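Local structure of AlyGC mutant - R241A (Glaciecola chathamensis S18K6, 5GKQ) at residues P117-Q122 / R569-Y574; I216-G221 / N243-E248. The protein probably cleaves alginate by beta-elimination, as a polysaccharide lyase of family 6, and is seen here as a mutant with mannuronate units bound. All coordinates share one frame; numbering follows the deposited sequence.

Contact 1 of 2, residues P117-Q122 / R569-Y574. With BEM (beta-D-mannopyranuronic acid), chain C.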
ATOM      1  N   PRO A 117      -9.083   5.460  10.673  1.00 43.23           N
ATOM      2  CA  PRO A 117      -8.797   4.374   9.729  1.00 40.50           C
ATOM      3  C   PRO A 117      -7.332   4.223   9.372  1.00 44.66           C
ATOM      4  O   PRO A 117      -6.965   3.203   8.773  1.00 48.74           O
ATOM      5  CB  PRO A 117      -9.616   4.766   8.487  1.00 44.27           C
ATOM      6  CG  PRO A 117     -10.516   5.860   8.930  1.00 36.91           C
ATOM      7  CD  PRO A 117      -9.803   6.561  10.019  1.00 40.38           C
ATOM      8  N   GLU A 118      -6.488   5.189   9.690  1.00 41.73           N
ATOM      9  CA  GLU A 118      -5.061   5.078   9.423  1.00 46.98           C
ATOM     10  C   GLU A 118      -4.369   4.741  10.735  1.00 43.59           C
ATOM     11  O   GLU A 118      -4.136   5.613  11.575  1.00 43.63           O
ATOM     12  CB  GLU A 118      -4.514   6.342   8.771  1.00 48.20           C
ATOM     13  CG  GLU A 118      -4.296   6.104   7.291  1.00 52.85           C
ATOM     14  CD  GLU A 118      -4.146   7.357   6.481  1.00 61.67           C
ATOM     15  OE1 GLU A 118      -4.156   8.464   7.064  1.00 64.70           O
ATOM     16  OE2 GLU A 118      -4.005   7.218   5.248  1.00 65.23           O
ATOM     17  N   LYS A 119      -4.052   3.457  10.889  1.00 41.76           N
ATOM     18  CA  LYS A 119      -3.432   2.856  12.063  1.00 41.87           C
ATOM     19  C   LYS A 119      -2.454   3.746  12.817  1.00 42.54           C
ATOM     20  O   LYS A 119      -2.389   3.673  14.047  1.00 42.85           O
ATOM     21  CB  LYS A 119      -2.715   1.576  11.641  1.00 43.41           C
ATOM     22  CG  LYS A 119      -2.340   0.625  12.768  1.00 42.17           C
ATOM     23  CD  LYS A 119      -1.805  -0.688  12.208  1.00 41.11           C
ATOM     24  CE  LYS A 119      -2.172  -1.853  13.101  1.00 43.86           C
ATOM     25  NZ  LYS A 119      -2.334  -3.098  12.311  1.00 39.82           N
ATOM     26  N   PHE A 120      -1.683   4.585  12.122  1.00 41.37           N
ATOM     27  CA  PHE A 120      -0.654   5.358  12.812  1.00 42.76           C
ATOM     28  C   PHE A 120      -0.860   6.864  12.720  1.00 47.46           C
ATOM     29  O   PHE A 120       0.094   7.627  12.911  1.00 48.82           O
ATOM     30  CB  PHE A 120       0.738   4.949  12.328  1.00 45.04           C
ATOM     31  CG  PHE A 120       1.124   3.576  12.789  1.00 42.81           C
ATOM     32  CD1 PHE A 120       1.688   3.389  14.038  1.00 40.82           C
ATOM     33  CD2 PHE A 120       0.847   2.467  12.011  1.00 39.31           C
ATOM     34  CE1 PHE A 120       2.001   2.132  14.482  1.00 38.18           C
ATOM     35  CE2 PHE A 120       1.153   1.211  12.455  1.00 39.46           C
ATOM     36  CZ  PHE A 120       1.728   1.041  13.689  1.00 40.20           C
ATOM     37  N   GLU A 121      -2.086   7.305  12.458  1.00 43.81           N
ATOM     38  CA  GLU A 121      -2.545   8.596  12.947  1.00 49.04           C
ATOM     39  C   GLU A 121      -2.975   8.402  14.394  1.00 44.75           C
ATOM     40  O   GLU A 121      -3.909   7.641  14.670  1.00 42.86           O
ATOM     41  CB  GLU A 121      -3.709   9.119  12.106  1.00 51.98           C
ATOM     42  CG  GLU A 121      -3.385   9.391  10.656  1.00 54.67           C
ATOM     43  CD  GLU A 121      -2.595  10.667  10.468  1.00 61.05           C
ATOM     44  OE1 GLU A 121      -2.828  11.637  11.230  1.00 58.18           O
ATOM     45  OE2 GLU A 121      -1.736  10.690   9.560  1.00 65.96           O
ATOM     46  N   GLN A 122      -2.293   9.053  15.326  1.00 42.79           N
ATOM     47  CA  GLN A 122      -2.536   8.802  16.739  1.00 40.43           C
ATOM     48  C   GLN A 122      -3.672   9.670  17.278  1.00 40.73           C
ATOM     49  O   GLN A 122      -3.687  10.884  17.067  1.00 40.66           O
ATOM     50  CB  GLN A 122      -1.272   9.047  17.556  1.00 40.76           C
ATOM     51  CG  GLN A 122      -1.468   8.745  19.023  1.00 41.74           C
ATOM     52  CD  GLN A 122      -0.217   8.951  19.840  1.00 44.40           C
ATOM     53  OE1 GLN A 122       0.886   9.005  19.307  1.00 46.69           O
ATOM     54  NE2 GLN A 122      -0.383   9.062  21.145  1.00 51.39           N
ATOM     55  N   ARG A 569       1.493  -1.671   6.805  1.00 39.22           N
ATOM     56  CA  ARG A 569       0.775  -1.384   8.040  1.00 37.24           C
ATOM     57  C   ARG A 569      -0.348  -2.374   8.310  1.00 32.64           C
ATOM     58  O   ARG A 569      -1.254  -2.081   9.084  1.00 41.30           O
ATOM     59  CB  ARG A 569       0.235   0.045   8.034  1.00 35.83           C
ATOM     60  CG  ARG A 569       1.337   1.077   7.972  1.00 34.73           C
ATOM     61  CD  ARG A 569       2.133   0.947   9.237  1.00 42.83           C
ATOM     62  NE  ARG A 569       3.554   1.286   9.147  1.00 47.49           N
ATOM     63  CZ  ARG A 569       4.022   2.528   9.119  1.00 48.22           C
ATOM     64  NH1 ARG A 569       3.176   3.550   9.124  1.00 51.29           N
ATOM     65  NH2 ARG A 569       5.325   2.744   9.070  1.00 48.77           N
ATOM     66  N   SER A 570      -0.310  -3.547   7.698  1.00 34.96           N
ATOM     67  CA  SER A 570      -1.257  -4.600   8.013  1.00 32.76           C
ATOM     68  C   SER A 570      -0.698  -5.504   9.097  1.00 34.33           C
ATOM     69  O   SER A 570       0.473  -5.429   9.470  1.00 31.70           O
ATOM     70  CB  SER A 570      -1.595  -5.422   6.775  1.00 34.16           C
ATOM     71  OG  SER A 570      -0.492  -6.202   6.358  1.00 34.67           O
ATOM     72  N   PHE A 571      -1.552  -6.369   9.618  1.00 33.94           N
ATOM     73  CA  PHE A 571      -1.140  -7.145  10.774  1.00 31.72           C
ATOM     74  C   PHE A 571      -1.928  -8.436  10.829  1.00 31.46           C
ATOM     75  O   PHE A 571      -3.153  -8.414  10.949  1.00 32.36           O
ATOM     76  CB  PHE A 571      -1.326  -6.365  12.063  1.00 28.10           C
ATOM     77  CG  PHE A 571      -0.683  -7.027  13.239  1.00 31.00           C
ATOM     78  CD1 PHE A 571       0.666  -6.863  13.483  1.00 26.80           C
ATOM     79  CD2 PHE A 571      -1.413  -7.862  14.060  1.00 29.19           C
ATOM     80  CE1 PHE A 571       1.258  -7.494  14.533  1.00 29.43           C
ATOM     81  CE2 PHE A 571      -0.823  -8.495  15.106  1.00 26.70           C
ATOM     82  CZ  PHE A 571       0.516  -8.314  15.346  1.00 29.23           C
ATOM     83  N   ALA A 572      -1.227  -9.555  10.796  1.00 31.78           N
ATOM     84  CA  ALA A 572      -1.871 -10.849  10.919  1.00 31.51           C
ATOM     85  C   ALA A 572      -1.855 -11.249  12.382  1.00 31.16           C
ATOM     86  O   ALA A 572      -0.790 -11.270  13.006  1.00 35.06           O
ATOM     87  CB  ALA A 572      -1.166 -11.898  10.060  1.00 29.49           C
ATOM     88  N   ASP A 573      -3.036 -11.527  12.935  1.00 30.45           N
ATOM     89  CA  ASP A 573      -3.090 -12.112  14.268  1.00 29.40           C
ATOM     90  C   ASP A 573      -2.327 -13.426  14.290  1.00 28.50           C
ATOM     91  O   ASP A 573      -1.567 -13.693  15.220  1.00 34.08           O
ATOM     92  CB  ASP A 573      -4.541 -12.316  14.716  1.00 27.74           C
ATOM     93  CG  ASP A 573      -5.158 -11.069  15.322  1.00 33.86           C
ATOM     94  OD1 ASP A 573      -4.425 -10.261  15.918  1.00 33.79           O
ATOM     95  OD2 ASP A 573      -6.393 -10.890  15.195  1.00 39.32           O
ATOM     96  N   TYR A 574      -2.520 -14.258  13.271  1.00 27.68           N
ATOM     97  CA  TYR A 574      -1.647 -15.397  13.027  1.00 30.43           C
ATOM     98  C   TYR A 574      -1.754 -15.814  11.573  1.00 31.33           C
ATOM     99  O   TYR A 574      -2.775 -15.576  10.918  1.00 32.67           O
ATOM    100  CB  TYR A 574      -1.969 -16.600  13.913  1.00 29.66           C
ATOM    101  CG  TYR A 574      -3.364 -17.180  13.778  1.00 29.93           C
ATOM    102  CD1 TYR A 574      -3.685 -18.071  12.767  1.00 29.80           C
ATOM    103  CD2 TYR A 574      -4.351 -16.875  14.702  1.00 31.31           C
ATOM    104  CE1 TYR A 574      -4.952 -18.615  12.668  1.00 26.97           C
ATOM    105  CE2 TYR A 574      -5.611 -17.420  14.611  1.00 30.66           C
ATOM    106  CZ  TYR A 574      -5.910 -18.281  13.597  1.00 31.07           C
ATOM    107  OH  TYR A 574      -7.185 -18.802  13.531  1.00 32.49           O
TER
HETATM  108  C1  BEM C   1       2.626  14.814  24.249  1.00 80.23           C
HETATM  109  C2  BEM C   1       3.880  14.571  25.066  1.00 77.95           C
HETATM  110  O2  BEM C   1       3.565  14.609  26.449  1.00 77.37           O
HETATM  111  C3  BEM C   1       4.504  13.238  24.678  1.00 79.51           C
HETATM  112  O3  BEM C   1       5.483  12.789  25.600  1.00 82.77           O
HETATM  113  C4  BEM C   1       3.500  12.126  24.631  1.00 85.34           C
HETATM  114  O4  BEM C   1       4.172  11.089  23.936  1.00 85.66           O
HETATM  115  C5  BEM C   1       2.309  12.553  23.809  1.00 82.38           C
HETATM  116  O5  BEM C   1       1.743  13.711  24.408  1.00 80.63           O
HETATM  117  C6  BEM C   1       1.430  11.346  23.666  1.00 75.85           C
HETATM  118  O6B BEM C   1       0.250  11.322  24.079  1.00 71.02           O
HETATM  119  O6A BEM C   1       2.008  10.328  23.245  1.00 71.02           O
HETATM  120  O1  BEM C   1       2.041  16.042  24.676  1.00 78.94           O

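Contact 2 of 2, residues I216-G221 / N243-E248. With BEM (beta-D-mannopyranuronic acid), chain B; BEM (beta-D-mannopyranuronic acid), chain D.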
ATOM      1  N   ILE A 216      -2.098  -0.855  31.743  1.00 34.45           N
ATOM      2  CA  ILE A 216      -2.114   0.403  32.474  1.00 31.02           C
ATOM      3  C   ILE A 216      -0.685   0.905  32.567  1.00 30.50           C
ATOM      4  O   ILE A 216       0.223   0.138  32.898  1.00 36.30           O
ATOM      5  CB  ILE A 216      -2.727   0.228  33.874  1.00 29.91           C
ATOM      6  CG1 ILE A 216      -4.168  -0.240  33.761  1.00 31.37           C
ATOM      7  CG2 ILE A 216      -2.646   1.517  34.662  1.00 28.97           C
ATOM      8  CD1 ILE A 216      -4.816  -0.479  35.081  1.00 30.01           C
ATOM      9  N   SER A 217      -0.482   2.181  32.268  1.00 32.91           N
ATOM     10  CA  SER A 217       0.802   2.842  32.465  1.00 35.71           C
ATOM     11  C   SER A 217       0.593   3.947  33.489  1.00 36.19           C
ATOM     12  O   SER A 217      -0.015   4.973  33.180  1.00 37.72           O
ATOM     13  CB  SER A 217       1.344   3.398  31.148  1.00 39.46           C
ATOM     14  OG  SER A 217       2.701   3.788  31.268  1.00 37.55           O
ATOM     15  N   ASN A 218       1.075   3.738  34.706  1.00 33.79           N
ATOM     16  CA  ASN A 218       0.996   4.762  35.731  1.00 35.28           C
ATOM     17  C   ASN A 218       2.241   5.627  35.686  1.00 39.59           C
ATOM     18  O   ASN A 218       3.358   5.123  35.789  1.00 40.28           O
ATOM     19  CB  ASN A 218       0.862   4.157  37.120  1.00 36.89           C
ATOM     20  CG  ASN A 218       0.637   5.213  38.175  1.00 38.39           C
ATOM     21  OD1 ASN A 218      -0.466   5.731  38.310  1.00 37.91           O
ATOM     22  ND2 ASN A 218       1.682   5.544  38.925  1.00 37.88           N
ATOM     23  N   LYS A 219       2.047   6.932  35.562  1.00 43.10           N
ATOM     24  CA  LYS A 219       3.160   7.864  35.451  1.00 42.41           C
ATOM     25  C   LYS A 219       2.880   9.111  36.284  1.00 41.71           C
ATOM     26  O   LYS A 219       3.033  10.241  35.830  1.00 44.47           O
ATOM     27  CB  LYS A 219       3.422   8.200  33.984  1.00 39.63           C
ATOM     28  CG  LYS A 219       3.882   7.017  33.173  1.00 41.30           C
ATOM     29  CD  LYS A 219       3.973   7.339  31.701  1.00 49.22           C
ATOM     30  CE  LYS A 219       4.765   6.296  30.954  1.00 53.61           C
ATOM     31  NZ  LYS A 219       4.529   6.430  29.505  1.00 62.82           N
ATOM     32  N   SER A 220       2.462   8.915  37.530  1.00 40.29           N
ATOM     33  CA  SER A 220       2.140  10.018  38.425  1.00 39.20           C
ATOM     34  C   SER A 220       2.289   9.514  39.844  1.00 39.03           C
ATOM     35  O   SER A 220       2.539   8.334  40.078  1.00 40.27           O
ATOM     36  CB  SER A 220       0.721  10.533  38.209  1.00 38.48           C
ATOM     37  OG  SER A 220       0.276  10.211  36.916  1.00 43.97           O
ATOM     38  N   GLY A 221       2.073  10.408  40.796  1.00 37.73           N
ATOM     39  CA  GLY A 221       2.233  10.088  42.198  1.00 40.29           C
ATOM     40  C   GLY A 221       0.908   9.775  42.869  1.00 42.14           C
ATOM     41  O   GLY A 221      -0.125  10.338  42.524  1.00 44.17           O
ATOM     42  N   ASN A 243       5.828   7.873  42.194  1.00 36.55           N
ATOM     43  CA  ASN A 243       5.995   7.170  43.458  1.00 37.98           C
ATOM     44  C   ASN A 243       4.720   7.216  44.291  1.00 34.77           C
ATOM     45  O   ASN A 243       3.766   7.915  43.976  1.00 39.64           O
ATOM     46  CB  ASN A 243       7.149   7.784  44.258  1.00 42.84           C
ATOM     47  CG  ASN A 243       8.329   8.177  43.384  1.00 45.14           C
ATOM     48  OD1 ASN A 243       8.820   7.384  42.578  1.00 45.06           O
ATOM     49  ND2 ASN A 243       8.793   9.409  43.544  1.00 46.77           N
ATOM     50  N   GLY A 244       4.709   6.457  45.377  1.00 34.19           N
ATOM     51  CA  GLY A 244       3.625   6.508  46.335  1.00 36.15           C
ATOM     52  C   GLY A 244       2.318   5.866  45.923  1.00 37.34           C
ATOM     53  O   GLY A 244       1.313   6.063  46.607  1.00 40.96           O
ATOM     54  N   ASN A 245       2.296   5.096  44.846  1.00 35.05           N
ATOM     55  CA  ASN A 245       1.075   4.509  44.345  1.00 32.82           C
ATOM     56  C   ASN A 245       0.724   3.248  45.118  1.00 35.16           C
ATOM     57  O   ASN A 245       1.579   2.591  45.697  1.00 36.28           O
ATOM     58  CB  ASN A 245       1.228   4.195  42.872  1.00 31.46           C
ATOM     59  CG  ASN A 245       1.634   5.400  42.085  1.00 36.09           C
ATOM     60  OD1 ASN A 245       0.821   6.271  41.819  1.00 40.44           O
ATOM     61  ND2 ASN A 245       2.894   5.466  41.707  1.00 38.03           N
ATOM     62  N   ILE A 246      -0.559   2.906  45.127  1.00 33.04           N
ATOM     63  CA  ILE A 246      -1.011   1.675  45.759  1.00 33.48           C
ATOM     64  C   ILE A 246      -1.778   0.840  44.743  1.00 37.57           C
ATOM     65  O   ILE A 246      -2.706   1.334  44.089  1.00 34.08           O
ATOM     66  CB  ILE A 246      -1.858   1.924  47.017  1.00 33.57           C
ATOM     67  CG1 ILE A 246      -2.442   0.616  47.534  1.00 38.12           C
ATOM     68  CG2 ILE A 246      -2.967   2.869  46.718  1.00 44.42           C
ATOM     69  CD1 ILE A 246      -2.895   0.659  48.997  1.00 44.37           C
ATOM     70  N   VAL A 247      -1.393  -0.430  44.626  1.00 34.26           N
ATOM     71  CA  VAL A 247      -1.993  -1.405  43.726  1.00 32.65           C
ATOM     72  C   VAL A 247      -2.525  -2.526  44.603  1.00 33.83           C
ATOM     73  O   VAL A 247      -1.733  -3.286  45.172  1.00 33.52           O
ATOM     74  CB  VAL A 247      -0.970  -1.932  42.716  1.00 28.23           C
ATOM     75  CG1 VAL A 247      -1.545  -3.038  41.900  1.00 29.26           C
ATOM     76  CG2 VAL A 247      -0.470  -0.796  41.847  1.00 30.07           C
ATOM     77  N   GLU A 248      -3.858  -2.618  44.749  1.00 33.39           N
ATOM     78  CA  GLU A 248      -4.437  -3.537  45.728  1.00 32.42           C
ATOM     79  C   GLU A 248      -5.751  -4.135  45.244  1.00 31.95           C
ATOM     80  O   GLU A 248      -6.424  -3.585  44.386  1.00 34.58           O
ATOM     81  CB  GLU A 248      -4.664  -2.872  47.090  1.00 33.37           C
ATOM     82  CG  GLU A 248      -5.619  -1.696  47.083  1.00 35.85           C
ATOM     83  CD  GLU A 248      -5.987  -1.222  48.478  1.00 36.38           C
ATOM     84  OE1 GLU A 248      -6.657  -0.190  48.588  1.00 38.86           O
ATOM     85  OE2 GLU A 248      -5.615  -1.873  49.469  1.00 39.87           O
TER
HETATM   86  C1  BEM B   3       7.612   6.749  26.919  1.00 83.77           C
HETATM   87  C2  BEM B   3       8.107   7.249  28.244  1.00 83.23           C
HETATM   88  O2  BEM B   3       6.902   7.399  28.971  1.00 79.96           O
HETATM   89  C3  BEM B   3       9.060   6.376  29.051  1.00 84.87           C
HETATM   90  O3  BEM B   3       8.701   6.468  30.438  1.00 80.96           O
HETATM   91  C4  BEM B   3       9.129   4.908  28.658  1.00 88.30           C
HETATM   92  O4  BEM B   3      10.469   4.624  28.262  1.00 91.25           O
HETATM   93  C5  BEM B   3       8.188   4.484  27.543  1.00 87.10           C
HETATM   94  O5  BEM B   3       8.113   5.485  26.538  1.00 86.88           O
HETATM   95  C6  BEM B   3       6.830   4.140  28.068  1.00 81.52           C
HETATM   96  O6B BEM B   3       5.942   4.020  27.214  1.00 78.64           O
HETATM   97  O6A BEM B   3       6.746   3.594  29.184  1.00 74.47           O
HETATM   98  C1  BEM D   2       4.255   9.928  24.741  1.00 79.58           C
HETATM   99  C2  BEM D   2       5.107   8.924  24.007  1.00 80.87           C
HETATM  100  O2  BEM D   2       6.391   9.450  23.696  1.00 83.25           O
HETATM  101  C3  BEM D   2       5.269   7.711  24.881  1.00 80.04           C
HETATM  102  O3  BEM D   2       6.126   6.799  24.228  1.00 83.06           O
HETATM  103  C4  BEM D   2       5.880   8.100  26.192  1.00 78.62           C
HETATM  104  O4  BEM D   2       6.183   6.901  26.898  1.00 84.75           O
HETATM  105  C5  BEM D   2       4.872   9.029  26.850  1.00 68.12           C
HETATM  106  O5  BEM D   2       4.778  10.181  26.031  1.00 73.27           O
HETATM  107  C6  BEM D   2       5.372   9.473  28.167  1.00 64.42           C
HETATM  108  O6B BEM D   2       6.124  10.439  28.176  1.00 64.70           O
HETATM  109  O6A BEM D   2       5.500   8.598  29.016  1.00 59.98           O

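Contact 1 of 2, residues P117-Q122 / R569-Y574
The guanidinium of Arg569 is gripped by two carboxylates, NE in a salt bridge with Glu595 and NH2 in another with Asp597, while the CD behind it leans on Phe120. CD of Arg569 lies 3.4 Å from both CE2 and CD2 of Phe120. The two side chains cross at about a right angle, and the ring and guanidinium planes lie 68° apart, so this is no flat stack. Replacing Arg569 with an alanine is likely to leave Glu595 and Asp597 without their positive mate and the Phe120 ring without the packing of CD.

Lys119, whose CG swings anti to the backbone N (chi1 -164°), reaches across to the backbone of Arg569. Its CD lies 3.5 Å from Arg569 O, and its NZ 3.4 Å from Phe571 CB; a long flexible chain suits this span. A type I turn, closed by Glu121 N to Glu118 O at 2.8 Å, presents Lys119 and Phe120, its two central residues. Beyond it, Gln122 NE2 makes a weak 3.4 Å bond to O6A of the mannuronate of chain C, and Glu118 pairs with Arg536 of the second subunit. A substrate-side loop of the N-terminal parallel beta-helix thus docks on a turn of the C-terminal one.

Contact 2 of 2, residues I216-G221 / N243-E248
With chi1 at -174°, Asn218 carries its CG anti to the backbone N, whereas Asn245 (chi1 -55°) holds its CG beside its own N; the two amides approach from opposite directions and meet near Ser220 O. Their planes stand 81° apart, close to perpendicular. Asn218 ND2 donates to Ser220 O at 3.1 Å, within its own segment. Across the contact, Asn245 ND2 makes a weak bond of 3.3 Å to Ser220 O. The two donors crowd each other, Asn218 ND2 lying 3.0 Å from Asn245 ND2, so the second bond is a loose addition to the first and not a firm grip. The oxygens of the amides have partners too: Asn218 OD1 takes ND2 of Asn223, and Asn245 OD1 accepts the backbone N of Asn223. Asparagine suits both places because a short amide offers a donor and an acceptor together in a buried setting.

Alongside, the bare CA of Gly221 turns a hydrogen to Asn243 O in a CH···O contact of 3.2 Å.

Lys219 leaves the strand on the other side, and its NZ binds the glycan, donating to O2 of the chain B mannuronate at 2.6 Å and, weakly, to O4 of the chain D unit at 3.1 Å. On the next coil a like bond joins Gln270 OE1 to Asn245 N. The contact belongs to a turn of a parallel beta-helix of the pectate lyase-like clan, where side-chain amides tie successive coils together beside the glycan pocket.

How the contacts relate
From the N terminus the chain first winds the N-terminal beta-helix, leaving strand 105-112 for the loop 117-122, which meets 569-574 about midway along the second beta-helix. Contact 1 thus closes a loop of 446 intervening residues and ties the two beta-helices together. Contact 2 lies wholly within that loop and does not cross it: 21 residues separate 216-221 from 243-248, and it joins turns of successive coils. The centres of contacts 1 and 2 are about 30 Å apart, and the nearest atoms of contacts 1 and 2 about 10 Å, without touching. The bound glycan relates them, since the chain C, D and B mannuronates are linked in that order, C near Gln122 and the other two at Lys219.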